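Local coordinates for DNA-binding protein HU (Thermus thermophilus HB8, PDB 5EKA) that wraps DNA as a histone-like homodimer, stabilising it and so preventing its denaturation under extreme environmental conditions, at residues 35-38 and 39-43; 24-27 and 28-32. One frame throughout, in Å; residues are numbered along the deposited sequence.

Contacts 1 and 2 lie in series on one helix, 23-42, with centres about 17 Å apart. Neither is long-range: each is a set of i to i+4 backbone bonds with side chains packed along the same helix. Both are partly buried, and both mix a core face with a more open one. On the core face contact 2 pairs V26 with V30 beside helix 8-19, with V26 also on M29 of the second subunit. Contact 1 pairs V37 with L41, which rest on the second subunit. The ion pairs differ in spacing and in strength. Contact 1 has an i to i+3 salt bridge with a weak hydrogen bond, K36 with E39. Contact 2 has a closer i to i+4 pair, K27 with D31.

Contact 1: residues 35-38 and 39-43; sequences AKVE and EALAN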
# COMPACT_ATOMS: atom_id res chain seq x y z
N ALA A 35 -7.95 -2.15 -6.12
CA ALA A 35 -8.38 -3.28 -6.97
C ALA A 35 -7.29 -3.67 -7.97
O ALA A 35 -7.03 -4.85 -8.19
CB ALA A 35 -9.66 -2.95 -7.68
N LYS A 36 -6.60 -2.68 -8.53
CA LYS A 36 -5.58 -2.94 -9.54
C LYS A 36 -4.31 -3.49 -8.90
O LYS A 36 -3.63 -4.36 -9.51
CB LYS A 36 -5.29 -1.66 -10.37
CG LYS A 36 -6.44 -1.22 -11.27
CD LYS A 36 -6.74 -2.22 -12.39
CE LYS A 36 -7.97 -1.87 -13.17
NZ LYS A 36 -8.21 -2.93 -14.18
N VAL A 37 -4.03 -3.08 -7.66
CA VAL A 37 -2.87 -3.66 -6.96
C VAL A 37 -3.21 -5.13 -6.73
O VAL A 37 -2.38 -5.97 -7.02
CB VAL A 37 -2.49 -2.89 -5.69
CG1 VAL A 37 -1.43 -3.64 -4.86
CG2 VAL A 37 -2.03 -1.48 -6.10
N GLU A 38 -4.38 -5.42 -6.18
CA GLU A 38 -4.81 -6.80 -6.03
C GLU A 38 -4.71 -7.66 -7.28
O GLU A 38 -4.24 -8.80 -7.20
CB GLU A 38 -6.26 -6.84 -5.50
CG GLU A 38 -6.80 -8.17 -5.10
CD GLU A 38 -8.13 -8.03 -4.39
OE1 GLU A 38 -9.16 -7.88 -5.08
OE2 GLU A 38 -8.13 -8.06 -3.14
N GLU A 39 -5.23 -7.16 -8.38
CA GLU A 39 -5.24 -7.87 -9.64
C GLU A 39 -3.80 -8.20 -10.04
O GLU A 39 -3.49 -9.32 -10.44
CB GLU A 39 -5.88 -6.99 -10.68
CG GLU A 39 -6.02 -7.61 -12.04
CD GLU A 39 -6.52 -6.59 -13.06
OE1 GLU A 39 -7.49 -5.85 -12.75
OE2 GLU A 39 -5.90 -6.51 -14.15
N ALA A 40 -2.93 -7.20 -9.95
CA ALA A 40 -1.53 -7.42 -10.30
C ALA A 40 -0.86 -8.50 -9.45
O ALA A 40 -0.15 -9.37 -9.98
CB ALA A 40 -0.75 -6.11 -10.26
N LEU A 41 -1.06 -8.44 -8.14
CA LEU A 41 -0.53 -9.47 -7.26
C LEU A 41 -1.10 -10.87 -7.54
O LEU A 41 -0.37 -11.87 -7.52
CB LEU A 41 -0.72 -9.06 -5.80
CG LEU A 41 0.11 -7.86 -5.35
CD1 LEU A 41 -0.33 -7.41 -3.98
CD2 LEU A 41 1.61 -8.15 -5.38
N ALA A 42 -2.38 -10.91 -7.88
CA ALA A 42 -3.03 -12.19 -8.23
C ALA A 42 -2.38 -12.82 -9.49
O ALA A 42 -2.31 -14.04 -9.62
CB ALA A 42 -4.52 -11.99 -8.41
N ASN A 43 -1.89 -11.98 -10.41
CA ASN A 43 -1.18 -12.45 -11.59
C ASN A 43 0.27 -12.81 -11.36
O ASN A 43 0.92 -13.32 -12.27
CB ASN A 43 -1.25 -11.40 -12.72
CG ASN A 43 -2.62 -11.27 -13.31
OD1 ASN A 43 -3.38 -12.24 -13.37
ND2 ASN A 43 -2.95 -10.06 -13.81
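A35 to A42 form successive helical turns tied by i to i+4 backbone bonds. E39 N donates to A35 O, A40 N to K36 O, L41 N to V37 O, and A42 N to E38 O at 2.9 Å. The bond from L41 N to V37 O is the straightest, with an N-H...O angle of 171°. K36 and E39 stand side by side, three residues apart. E39 is exposed, while K36 also packs on Q14 of the second subunit. NZ of K36 lies 3.3 Å from OE1 of E39, a salt bridge whose hydrogen bond is weak. The K36 chain bends at chi2 (-65°) and then runs extended, which swings its amine back beside the carboxylate. Its CD also lies alongside, 3.7 Å from E39 OE1. With this lysine cut back to alanine, the E39 carboxylate would probably lose its charged mate and be freer to turn. This is the C-terminal part of helix 23-42, a dimer-interface helix of the HU fold. V37 and L41 point the same way on its buried face, with V37 CG1 4.0 Å from L41 CD1. In the second subunit, L11 packs on V37 and V94 on L41. The E38 chain is extended and makes a long, weak ion pair with K93 of that subunit. CB of A42 lies beyond the oxygen end of the E38 carbonyl, 3.4 Å from E38 O.

Contact 2: residues 24-27 and 28-32; sequences KDVK and AMVDA
K27 and D31 cross obliquely, one helical turn apart, in an i to i+4 salt bridge on the outer face of helix 23-42 of the HU fold. At chi1 164° CG of K27 stands opposite the backbone N, and the chain then bends at chi2 (64°). The bend brings the amine beside the aspartate. NZ of K27 lies 2.8 Å from OD2 of D31 and meets the syn lone pair of that oxygen. A second, weak bond runs from NZ of K27 to OD1 of D31 at 3.1 Å, so both carboxylate oxygens face one amine. OD1 also has a long, weak ion pair with K8 of helix 8-19. With K27 and K8 both near, D31 is likely to stay ionised.

The buried face is apolar. V26 and V30 are also one turn apart, with V26 CG1 4.3 Å from V30 CG2. V26 packs on V12, V15 and A16 of helix 8-19. It also touches M29 of the second subunit, and the two M29 side chains meet across the dimer. M29 reaches that interface on an extended chain. D25 OD2 forms a salt bridge with K22, and D25 also packs on L21 of the second subunit.

Backbone bonds run beneath these side chains. M29 N donates to D25 O, and V30 N to V26 O at 3.0 Å. D31 N donates to K27 O, within the turn that the salt bridge spans. A28 N donates to K24 O at 3.3 Å. CG of M29 lies close to the oxygen end of the D25 carbonyl, 3.2 Å from D25 O.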
# COMPACT_ATOMS: atom_id res chain seq x y z
N LYS A 24 -15.89 12.43 -4.18
CA LYS A 24 -16.45 11.32 -4.96
C LYS A 24 -15.41 10.73 -5.94
O LYS A 24 -15.39 9.52 -6.18
CB LYS A 24 -17.73 11.76 -5.73
CG LYS A 24 -17.46 12.47 -7.06
CD LYS A 24 -18.73 12.96 -7.74
CE LYS A 24 -18.47 13.24 -9.22
NZ LYS A 24 -19.44 14.21 -9.84
N ASP A 25 -14.56 11.60 -6.49
CA ASP A 25 -13.56 11.19 -7.47
C ASP A 25 -12.41 10.52 -6.77
O ASP A 25 -11.92 9.51 -7.24
CB ASP A 25 -13.06 12.39 -8.31
CG ASP A 25 -14.10 12.90 -9.35
OD1 ASP A 25 -15.12 12.22 -9.62
OD2 ASP A 25 -13.89 14.00 -9.92
N VAL A 26 -11.99 11.06 -5.64
CA VAL A 26 -10.86 10.48 -4.88
C VAL A 26 -11.30 9.10 -4.39
O VAL A 26 -10.55 8.16 -4.43
CB VAL A 26 -10.45 11.39 -3.69
CG1 VAL A 26 -9.39 10.73 -2.85
CG2 VAL A 26 -9.97 12.76 -4.20
N LYS A 27 -12.55 8.98 -3.96
CA LYS A 27 -13.03 7.69 -3.46
C LYS A 27 -13.01 6.59 -4.53
O LYS A 27 -12.57 5.45 -4.27
CB LYS A 27 -14.44 7.88 -2.86
CG LYS A 27 -15.20 6.60 -2.65
CD LYS A 27 -14.58 5.69 -1.64
CE LYS A 27 -15.50 4.50 -1.33
NZ LYS A 27 -14.76 3.37 -0.70
N ALA A 28 -13.39 6.97 -5.74
CA ALA A 28 -13.41 6.08 -6.91
C ALA A 28 -11.97 5.71 -7.27
O ALA A 28 -11.70 4.56 -7.63
CB ALA A 28 -14.09 6.78 -8.08
N MET A 29 -11.07 6.67 -7.19
CA MET A 29 -9.66 6.42 -7.52
C MET A 29 -9.00 5.44 -6.55
O MET A 29 -8.32 4.50 -7.00
CB MET A 29 -8.90 7.74 -7.61
CG MET A 29 -9.30 8.60 -8.80
SD MET A 29 -8.33 10.11 -8.73
CE MET A 29 -9.05 11.00 -10.10
N VAL A 30 -9.23 5.63 -5.25
CA VAL A 30 -8.64 4.78 -4.23
C VAL A 30 -9.17 3.35 -4.38
O VAL A 30 -8.40 2.40 -4.34
CB VAL A 30 -8.82 5.28 -2.77
CG1 VAL A 30 -8.20 4.29 -1.79
CG2 VAL A 30 -8.18 6.65 -2.58
N ASP A 31 -10.47 3.20 -4.60
CA ASP A 31 -11.01 1.84 -4.71
C ASP A 31 -10.43 1.15 -5.95
O ASP A 31 -10.06 -0.01 -5.90
CB ASP A 31 -12.54 1.86 -4.76
CG ASP A 31 -13.15 2.19 -3.40
OD1 ASP A 31 -12.43 2.10 -2.38
OD2 ASP A 31 -14.37 2.50 -3.38
N ALA A 32 -10.34 1.90 -7.05
CA ALA A 32 -9.76 1.34 -8.28
C ALA A 32 -8.29 1.01 -8.09
O ALA A 32 -7.82 0.00 -8.58
CB ALA A 32 -9.93 2.29 -9.47